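Local coordinates for protein type I modular polyketide synthase (Streptomyces albus subsp. albus, PDB 6IYT) that probably selects an ethylmalonyl extender unit from its coenzyme A thioester and loads it onto the acyl carrier protein during salinomycin assembly, at residues V47-A52 and E56-R61; A147-E152 and L226-A231. One frame throughout, in Å; residues are numbered along the deposited sequence.

Contact 1 (V47-A52 and E56-R61)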
# COMPACT_ATOMS: atom_id res chain seq x y z
N VAL A 47 0.70 -14.73 20.41
CA VAL A 47 1.29 -15.94 21.04
C VAL A 47 2.46 -16.42 20.21
O VAL A 47 2.40 -16.41 18.98
CB VAL A 47 0.23 -17.08 21.13
CG1 VAL A 47 0.64 -18.16 22.09
CG2 VAL A 47 -1.11 -16.52 21.54
N SER A 48 3.52 -16.95 20.86
CA SER A 48 4.63 -17.50 20.12
C SER A 48 5.34 -18.57 20.90
O SER A 48 5.23 -18.65 22.14
CB SER A 48 5.63 -16.41 19.71
OG SER A 48 6.28 -15.86 20.84
N ALA A 49 5.99 -19.44 20.17
CA ALA A 49 6.70 -20.60 20.76
C ALA A 49 7.75 -21.08 19.78
O ALA A 49 7.95 -20.47 18.74
CB ALA A 49 5.71 -21.71 21.05
N LYS A 50 8.50 -22.13 20.14
CA LYS A 50 9.70 -22.51 19.37
C LYS A 50 9.42 -23.62 18.37
O LYS A 50 10.27 -23.94 17.55
CB LYS A 50 10.81 -22.95 20.31
CG LYS A 50 11.21 -21.87 21.28
CD LYS A 50 12.35 -22.35 22.14
CE LYS A 50 12.50 -21.52 23.38
NZ LYS A 50 13.88 -21.69 23.91
N SER A 51 8.23 -24.17 18.40
CA SER A 51 7.83 -25.20 17.43
C SER A 51 6.33 -25.15 17.19
O SER A 51 5.59 -24.56 17.98
CB SER A 51 8.23 -26.61 17.93
OG SER A 51 7.28 -27.08 18.89
N ALA A 52 5.86 -25.86 16.17
CA ALA A 52 4.41 -25.96 15.91
C ALA A 52 3.67 -26.51 17.10
O ALA A 52 2.57 -26.04 17.43
CB ALA A 52 4.15 -26.84 14.70
N GLU A 56 0.90 -24.78 19.69
CA GLU A 56 -0.31 -25.43 20.10
C GLU A 56 -0.41 -25.53 21.64
O GLU A 56 -1.46 -25.31 22.21
CB GLU A 56 -0.40 -26.82 19.46
CG GLU A 56 -1.74 -27.49 19.60
CD GLU A 56 -2.77 -26.99 18.60
OE1 GLU A 56 -2.42 -26.76 17.41
OE2 GLU A 56 -3.94 -26.81 18.99
N ALA A 57 0.70 -25.90 22.31
CA ALA A 57 0.73 -26.00 23.77
C ALA A 57 0.49 -24.63 24.43
O ALA A 57 -0.26 -24.51 25.41
CB ALA A 57 2.09 -26.57 24.23
N GLN A 58 1.09 -23.58 23.89
CA GLN A 58 0.90 -22.25 24.47
C GLN A 58 -0.55 -21.81 24.34
O GLN A 58 -1.09 -21.20 25.24
CB GLN A 58 1.81 -21.21 23.82
CG GLN A 58 3.28 -21.35 24.19
CD GLN A 58 3.53 -21.40 25.70
OE1 GLN A 58 4.29 -22.26 26.20
NE2 GLN A 58 2.94 -20.48 26.42
N ARG A 59 -1.13 -22.05 23.16
CA ARG A 59 -2.54 -21.72 22.94
C ARG A 59 -3.44 -22.49 23.91
O ARG A 59 -4.38 -21.92 24.46
CB ARG A 59 -2.95 -22.01 21.50
CG ARG A 59 -2.35 -21.03 20.52
CD ARG A 59 -2.34 -21.57 19.11
NE ARG A 59 -3.61 -22.14 18.77
CZ ARG A 59 -3.77 -23.18 17.96
NH1 ARG A 59 -2.72 -23.74 17.37
NH2 ARG A 59 -4.99 -23.64 17.72
N ALA A 60 -3.13 -23.76 24.13
CA ALA A 60 -3.90 -24.58 25.06
C ALA A 60 -3.75 -24.14 26.51
O ALA A 60 -4.73 -24.13 27.27
CB ALA A 60 -3.50 -26.05 24.92
N ARG A 61 -2.53 -23.76 26.89
CA ARG A 61 -2.27 -23.32 28.28
C ARG A 61 -2.95 -21.96 28.58
O ARG A 61 -3.54 -21.76 29.67
CB ARG A 61 -0.77 -23.24 28.53
CG ARG A 61 -0.09 -24.61 28.60
CD ARG A 61 1.41 -24.50 28.53
NE ARG A 61 1.94 -23.75 29.66
CZ ARG A 61 2.08 -24.25 30.88
NH1 ARG A 61 1.93 -25.56 31.08
NH2 ARG A 61 2.53 -23.47 31.87
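V47 and Q58 meet across a tight strand-to-helix connection in the small α/β subdomain built on a three-stranded antiparallel sheet, probably the ketosynthase-to-acyltransferase linker domain of modular synthases. Edge strand 43-49 of this sheet turns at K50 and S51 and runs straight into helix 52-67, which folds back along it at 137°, the short axes approaching to 7.9 Å. V47 holds CG1 anti to its backbone N (chi1 -164°), and this methyl comes down on the aliphatic root of Q58, CG1 to CB 3.7 Å. The two side chains lie aslant rather than alongside. Q58 holds its own CG beside the backbone N (chi1 -71°), which puts it 4.0 Å from CB of A49 and 3.9 Å from the carbonyl O of S48. Across this contact Q58 meets the strand through CB and CG, while L55 lies against V47 and A49 from the same helix. S48 faces away from the helix, and its OG bonds to the backbone N of F88. The turn is closed by S51 at the N-cap, its OG bonded to the N of G54, and by a backbone bond of the first turn, E56 N to A52 O at 3.1 Å. Farther out, R59 reaches back about one helical turn to E56 in a salt bridge; the guanidinium has a second partner, since NE of R59 bonds to O of L106. The hydrogen bond from R59 NH1 to E56 OE1 is weak, bent to 123° at 3.0 Å.

Contact 2 (A147-E152 and L226-A231); sequences AARFAE and LSLGDA
R149 NH2 donates to E152 OE1 over 2.8 Å, a salt bridge spanning one turn of helix 144-158; L228, at the start of helix 228-245, meets the arginine of this pair and the backbone O of the glutamate. The contact joins two helices of the acyltransferase domain at its surface. The carboxylate oxygen sits at the guanidinium edge, only 14° out of plane, and NH2 meets OE1 nearly along its C-O axis, with an N-H...O angle of 153°. Three things set up this geometry: CG of R149 stands anti to the backbone N, the chain bends at chi2, and the remainder extends past the side of its helix. That extension also brings the arginine against V193 of helix 181-200, and its charged end toward the neighbouring helix. There it finds a leucine. CD2 of L228 lies 3.9 Å from R149 NH2, approaching the guanidinium aslant, and 4.1 Å from the backbone O of E152, so a single methyl touches both the arginine end and the helix backbone. These are van der Waals contacts, and the area they bury is small. The CA-CB bond of L228 is directed toward helix 144-158, and its chi1 of -136° lies well away from a staggered position. On the side of helix 144-158 turned inward, F150 instead packs among helices 165-170 and 181-200. L228 is the first residue after the N-cap of its helix. Further along, D230 is held at its carboxylate as well, OD2 taking the N of E339. The cap is made by S227, whose OG accepts the backbone N of D230 at 3.0 Å.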
# COMPACT_ATOMS: atom_id res chain seq x y z
N ALA A 147 -6.06 9.63 11.25
CA ALA A 147 -6.82 10.85 11.03
C ALA A 147 -5.92 12.10 11.12
O ALA A 147 -6.12 13.07 10.40
CB ALA A 147 -7.97 10.93 12.04
N ALA A 148 -5.00 12.10 12.09
CA ALA A 148 -4.08 13.23 12.25
C ALA A 148 -3.21 13.44 11.03
O ALA A 148 -2.97 14.58 10.61
CB ALA A 148 -3.21 13.03 13.48
N ARG A 149 -2.64 12.35 10.52
CA ARG A 149 -1.79 12.43 9.38
C ARG A 149 -2.59 12.79 8.16
O ARG A 149 -2.16 13.62 7.35
CB ARG A 149 -1.04 11.14 9.16
CG ARG A 149 -0.07 11.21 7.99
CD ARG A 149 1.03 12.24 8.23
NE ARG A 149 2.14 12.03 7.31
CZ ARG A 149 3.00 12.96 6.92
NH1 ARG A 149 4.03 12.61 6.16
NH2 ARG A 149 2.91 14.20 7.38
N PHE A 150 -3.79 12.24 8.07
CA PHE A 150 -4.70 12.54 6.95
C PHE A 150 -5.06 14.05 6.94
O PHE A 150 -4.92 14.68 5.93
CB PHE A 150 -5.96 11.64 7.03
CG PHE A 150 -6.94 11.83 5.89
CD1 PHE A 150 -7.78 12.94 5.84
CD2 PHE A 150 -7.11 10.84 4.93
CE1 PHE A 150 -8.68 13.09 4.81
CE2 PHE A 150 -8.07 10.96 3.94
CZ PHE A 150 -8.83 12.11 3.87
N ALA A 151 -5.23 14.64 8.13
CA ALA A 151 -5.51 16.07 8.22
C ALA A 151 -4.35 16.91 7.73
O ALA A 151 -4.56 17.89 6.99
CB ALA A 151 -5.87 16.45 9.65
N GLU A 152 -3.13 16.53 8.10
CA GLU A 152 -1.92 17.26 7.66
C GLU A 152 -1.82 17.22 6.15
O GLU A 152 -1.49 18.23 5.52
CB GLU A 152 -0.64 16.64 8.25
CG GLU A 152 -0.59 16.59 9.77
CD GLU A 152 0.73 16.00 10.31
OE1 GLU A 152 1.48 15.36 9.52
OE2 GLU A 152 1.06 16.26 11.50
N LEU A 226 10.25 15.48 -1.44
CA LEU A 226 9.47 16.68 -1.68
C LEU A 226 8.84 17.09 -0.38
O LEU A 226 8.40 16.26 0.38
CB LEU A 226 8.38 16.43 -2.70
CG LEU A 226 8.80 16.19 -4.16
CD1 LEU A 226 7.58 15.83 -4.98
CD2 LEU A 226 9.50 17.41 -4.71
N SER A 227 8.63 18.39 -0.21
CA SER A 227 7.80 18.85 0.88
C SER A 227 6.37 18.32 0.66
O SER A 227 5.97 18.04 -0.46
CB SER A 227 7.81 20.40 0.94
OG SER A 227 7.10 20.97 -0.14
N LEU A 228 5.60 18.21 1.73
CA LEU A 228 4.20 17.88 1.60
C LEU A 228 3.46 18.81 0.64
O LEU A 228 2.65 18.35 -0.18
CB LEU A 228 3.53 17.97 2.94
CG LEU A 228 2.56 16.90 3.34
CD1 LEU A 228 3.11 15.51 3.01
CD2 LEU A 228 2.33 17.05 4.84
N GLY A 229 3.71 20.11 0.77
CA GLY A 229 3.11 21.09 -0.13
C GLY A 229 3.43 20.83 -1.59
O GLY A 229 2.55 20.90 -2.43
N ASP A 230 4.72 20.65 -1.90
CA ASP A 230 5.15 20.45 -3.29
C ASP A 230 4.56 19.15 -3.85
O ASP A 230 4.06 19.14 -4.95
CB ASP A 230 6.68 20.41 -3.42
CG ASP A 230 7.32 21.82 -3.51
OD1 ASP A 230 6.58 22.85 -3.52
OD2 ASP A 230 8.58 21.89 -3.57
N ALA A 231 4.62 18.06 -3.07
CA ALA A 231 4.06 16.77 -3.53
C ALA A 231 2.56 16.91 -3.80
O ALA A 231 2.04 16.50 -4.85
CB ALA A 231 4.33 15.67 -2.49

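The two contacts belong to separate parts of the chain: contact 1 lies in the small domain with the antiparallel three-stranded sheet, contact 2 in the acyltransferase domain. Their centres are 43 Å apart and their nearest atoms about 27 Å, so neither touches the other, and contact 1 closes along the chain before contact 2 opens. Contact 1 is peripheral, its centre about 31 Å from that of the chain, against about 17 Å for contact 2. Contact 2 is also nearer in sequence to the probable nucleophile elbow, a GxSxG pattern between strand 208-211 and helix 215-223; L226 packs on A220 of that helix.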